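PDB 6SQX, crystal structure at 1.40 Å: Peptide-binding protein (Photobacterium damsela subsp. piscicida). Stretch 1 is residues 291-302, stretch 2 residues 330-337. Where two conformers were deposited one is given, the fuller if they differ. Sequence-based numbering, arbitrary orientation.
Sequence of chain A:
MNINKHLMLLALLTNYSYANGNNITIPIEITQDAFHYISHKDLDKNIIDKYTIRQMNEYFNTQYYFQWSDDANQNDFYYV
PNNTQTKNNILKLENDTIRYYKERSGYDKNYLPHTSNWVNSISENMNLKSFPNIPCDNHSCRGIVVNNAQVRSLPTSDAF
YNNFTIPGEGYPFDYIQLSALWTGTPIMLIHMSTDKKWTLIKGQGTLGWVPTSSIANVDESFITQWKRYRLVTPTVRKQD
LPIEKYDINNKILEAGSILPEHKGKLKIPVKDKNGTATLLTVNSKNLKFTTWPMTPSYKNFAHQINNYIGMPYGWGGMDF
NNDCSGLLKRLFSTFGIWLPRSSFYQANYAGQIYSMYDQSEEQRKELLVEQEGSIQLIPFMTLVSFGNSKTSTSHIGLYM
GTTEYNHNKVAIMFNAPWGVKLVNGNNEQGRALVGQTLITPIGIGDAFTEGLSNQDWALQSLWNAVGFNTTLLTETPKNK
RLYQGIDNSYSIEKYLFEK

Stretch 1 (291-302) TWPMTPSYKNFA
Stretch 2 (330-337) RLFSTFGI

How do the two backbones meet? A loop, P293 to S297, extended until P296 (phi/psi -84/55), runs into a helix starting at Y298, and it lies against the end of a second helix where the backbone turns at F335 and G336. P293, after a cis peptide bond, sits beside F335, their CA atoms 4.8 Å apart; going forward from P293 to F301 runs back from F335 to L331, so the stretches pass in roughly opposite directions, with F301 CA and L331 CA 8.3 Å apart. M294 N donates to T334 O at 3.0 Å, and one water donates to both M294 O (2.7 Å) and F335 O (2.8 Å).

Why does W292 adopt chi1 179° (t) and chi2 92°? This conformation carries the indole to the helix end, where NE1 donates almost straight to S333 O at 2.9 Å. The same carbonyl accepts from G336 N at 3.0 Å, within a Schellman motif. G336 has phi/psi 68/36, which favours glycine, and an ideal CB there would lie a tight 3.1 Å from P293 CG.

What holds the F335 ring? Its CA-to-CB bond points away overall, but chi1 -62° (m) and chi2 -81° bring the ring end back to the loop. F301, at an off-well chi1 of -97° and chi2 79°, stacks face-to-face with it: centroids 4.0 Å apart, planes at 13°. M294, t, t, m along its chi angles, packs CG 3.6 Å from F335 CE1, with SD lying obliquely 4.4 Å from that ring's centroid.

How is the rest of the pocket shaped? F332, chi1 -81° (m) and chi2 -78°, offers its face to the edge of F301 in an offset pair, planes at 64° and F301 CE2 3.6 Å from F332 CE1. S297 (chi1 62°, p) caps the first helix, its OG accepting from N300 N at 2.9 Å, while N300 ND2 donates to T295 O at 3.0 Å, bracing the loop alongside F335.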

# COMPACT_ATOMS: atom_id res chain seq x y z
N THR A 291 -3.48 -12.09 -18.18
CA THR A 291 -2.04 -11.98 -18.37
C THR A 291 -1.53 -10.65 -17.83
O THR A 291 -2.11 -9.59 -18.08
CB THR A 291 -1.67 -12.13 -19.85
OG1 THR A 291 -2.07 -13.42 -20.33
CG2 THR A 291 -0.16 -11.95 -20.07
N TRP A 292 -0.43 -10.71 -17.09
CA TRP A 292 0.19 -9.55 -16.47
C TRP A 292 1.39 -9.11 -17.31
O TRP A 292 2.08 -9.96 -17.87
CB TRP A 292 0.66 -9.95 -15.06
CG TRP A 292 1.33 -8.84 -14.33
CD1 TRP A 292 0.74 -7.94 -13.49
CD2 TRP A 292 2.72 -8.52 -14.36
NE1 TRP A 292 1.68 -7.04 -13.03
CE2 TRP A 292 2.90 -7.39 -13.55
CE3 TRP A 292 3.82 -9.07 -15.02
CZ2 TRP A 292 4.16 -6.81 -13.34
CZ3 TRP A 292 5.07 -8.47 -14.85
CH2 TRP A 292 5.22 -7.36 -14.01
N PRO A 293 1.67 -7.80 -17.44
CA PRO A 293 0.86 -6.70 -16.90
C PRO A 293 -0.43 -6.48 -17.65
O PRO A 293 -0.50 -6.67 -18.87
CB PRO A 293 1.75 -5.47 -17.10
CG PRO A 293 3.13 -6.01 -17.36
CD PRO A 293 2.92 -7.29 -18.07
N MET A 294 -1.46 -6.07 -16.91
CA MET A 294 -2.72 -5.75 -17.55
C MET A 294 -2.52 -4.53 -18.46
O MET A 294 -1.76 -3.61 -18.14
CB MET A 294 -3.73 -5.44 -16.45
CG MET A 294 -5.09 -5.02 -16.93
SD MET A 294 -6.29 -4.81 -15.57
CE MET A 294 -6.48 -6.48 -15.00
N THR A 295 -3.23 -4.51 -19.58
CA THR A 295 -3.09 -3.40 -20.50
C THR A 295 -3.59 -2.10 -19.85
O THR A 295 -4.65 -2.10 -19.22
CB THR A 295 -3.93 -3.70 -21.74
OG1 THR A 295 -3.42 -4.88 -22.37
CG2 THR A 295 -3.87 -2.55 -22.72
N PRO A 296 -2.82 -0.97 -19.97
CA PRO A 296 -3.15 0.26 -19.25
C PRO A 296 -4.19 1.12 -19.98
O PRO A 296 -3.96 2.30 -20.27
CB PRO A 296 -1.79 0.95 -19.13
CG PRO A 296 -1.13 0.61 -20.45
CD PRO A 296 -1.53 -0.87 -20.67
N SER A 297 -5.33 0.52 -20.29
CA SER A 297 -6.41 1.22 -20.95
C SER A 297 -7.24 1.98 -19.92
O SER A 297 -7.30 1.61 -18.73
CB SER A 297 -7.30 0.20 -21.68
OG SER A 297 -7.89 -0.72 -20.77
N TYR A 298 -7.92 3.04 -20.38
CA TYR A 298 -8.89 3.68 -19.49
C TYR A 298 -9.92 2.66 -18.97
O TYR A 298 -10.26 2.68 -17.79
CB TYR A 298 -9.62 4.86 -20.16
CG TYR A 298 -8.74 6.10 -20.27
CD1 TYR A 298 -8.56 6.94 -19.18
CD2 TYR A 298 -8.09 6.41 -21.46
CE1 TYR A 298 -7.73 8.08 -19.29
CE2 TYR A 298 -7.27 7.53 -21.58
CZ TYR A 298 -7.09 8.36 -20.49
OH TYR A 298 -6.27 9.47 -20.61
N LYS A 299 -10.41 1.77 -19.86
CA LYS A 299 -11.39 0.77 -19.41
C LYS A 299 -10.84 -0.09 -18.27
O LYS A 299 -11.53 -0.32 -17.27
CB LYS A 299 -11.82 -0.14 -20.57
CG LYS A 299 -12.90 0.39 -21.44
CD LYS A 299 -13.14 -0.57 -22.59
CE LYS A 299 -14.47 -0.24 -23.30
NZ LYS A 299 -14.62 -0.91 -24.62
N ASN A 300 -9.61 -0.61 -18.43
CA ASN A 300 -9.06 -1.48 -17.39
C ASN A 300 -8.80 -0.73 -16.09
O ASN A 300 -9.03 -1.28 -14.99
CB ASN A 300 -7.79 -2.18 -17.87
CG ASN A 300 -8.09 -3.33 -18.83
OD1 ASN A 300 -9.23 -3.85 -18.84
ND2 ASN A 300 -7.09 -3.77 -19.61
N PHE A 301 -8.29 0.51 -16.17
CA PHE A 301 -8.12 1.28 -14.94
C PHE A 301 -9.47 1.46 -14.23
O PHE A 301 -9.55 1.33 -13.00
CB PHE A 301 -7.49 2.65 -15.24
CG PHE A 301 -6.00 2.68 -15.02
CD1 PHE A 301 -5.13 2.16 -15.97
CD2 PHE A 301 -5.47 3.23 -13.85
CE1 PHE A 301 -3.76 2.17 -15.77
CE2 PHE A 301 -4.07 3.25 -13.65
CZ PHE A 301 -3.25 2.71 -14.62
N ALA A 302 -10.52 1.76 -15.01
CA ALA A 302 -11.86 1.95 -14.44
C ALA A 302 -12.37 0.68 -13.77
O ALA A 302 -12.92 0.73 -12.66
CB ALA A 302 -12.83 2.43 -15.52
N ARG A 330 -1.03 -0.81 -4.92
CA ARG A 330 -1.64 -2.06 -5.33
C ARG A 330 -2.29 -1.90 -6.71
O ARG A 330 -2.10 -2.74 -7.60
CB ARG A 330 -2.67 -2.45 -4.26
CG ARG A 330 -3.28 -3.82 -4.49
CD ARG A 330 -4.26 -4.12 -3.34
NE ARG A 330 -4.76 -5.48 -3.50
CZ ARG A 330 -5.69 -6.01 -2.73
NH1 ARG A 330 -6.22 -5.28 -1.73
NH2 ARG A 330 -6.08 -7.27 -2.98
N LEU A 331 -3.08 -0.83 -6.90
CA LEU A 331 -3.73 -0.62 -8.19
C LEU A 331 -2.68 -0.62 -9.31
O LEU A 331 -2.82 -1.29 -10.34
CB LEU A 331 -4.49 0.72 -8.20
CG LEU A 331 -4.97 1.22 -9.58
CD1 LEU A 331 -6.09 0.32 -10.05
CD2 LEU A 331 -5.41 2.70 -9.54
N PHE A 332 -1.59 0.14 -9.12
CA PHE A 332 -0.63 0.30 -10.20
C PHE A 332 0.14 -0.99 -10.46
O PHE A 332 0.57 -1.22 -11.61
CB PHE A 332 0.28 1.50 -9.93
CG PHE A 332 -0.37 2.81 -10.31
CD1 PHE A 332 -0.43 3.19 -11.64
CD2 PHE A 332 -0.97 3.63 -9.33
CE1 PHE A 332 -1.06 4.40 -12.03
CE2 PHE A 332 -1.60 4.83 -9.71
CZ PHE A 332 -1.63 5.22 -11.07
N SER A 333 0.30 -1.83 -9.43
CA SER A 333 1.06 -3.08 -9.60
C SER A 333 0.41 -3.98 -10.65
O SER A 333 1.11 -4.68 -11.38
CB SER A 333 1.25 -3.83 -8.27
OG SER A 333 0.02 -4.38 -7.78
N THR A 334 -0.93 -3.98 -10.72
CA THR A 334 -1.66 -4.78 -11.70
C THR A 334 -1.25 -4.44 -13.13
O THR A 334 -1.30 -5.30 -14.03
CB THR A 334 -3.14 -4.47 -11.51
OG1 THR A 334 -3.50 -4.95 -10.21
CG2 THR A 334 -4.04 -5.14 -12.55
N PHE A 335 -0.82 -3.20 -13.35
CA PHE A 335 -0.40 -2.68 -14.64
C PHE A 335 1.12 -2.69 -14.82
O PHE A 335 1.62 -2.14 -15.81
CB PHE A 335 -0.96 -1.26 -14.79
CG PHE A 335 -2.46 -1.23 -14.77
CD1 PHE A 335 -3.18 -1.54 -15.93
CD2 PHE A 335 -3.14 -0.95 -13.59
CE1 PHE A 335 -4.57 -1.56 -15.91
CE2 PHE A 335 -4.54 -0.95 -13.56
CZ PHE A 335 -5.25 -1.29 -14.73
N GLY A 336 1.86 -3.26 -13.86
CA GLY A 336 3.31 -3.21 -13.96
C GLY A 336 3.90 -1.82 -13.80
O GLY A 336 4.90 -1.50 -14.45
N ILE A 337 3.31 -1.00 -12.93
CA ILE A 337 3.81 0.33 -12.62
C ILE A 337 4.11 0.30 -11.14
O ILE A 337 3.24 -0.04 -10.33
CB ILE A 337 2.77 1.40 -12.95
CG1 ILE A 337 2.50 1.39 -14.47
CG2 ILE A 337 3.26 2.76 -12.47
CD1 ILE A 337 1.37 2.34 -14.89
O HOH W 1 0.49 -2.20 -18.37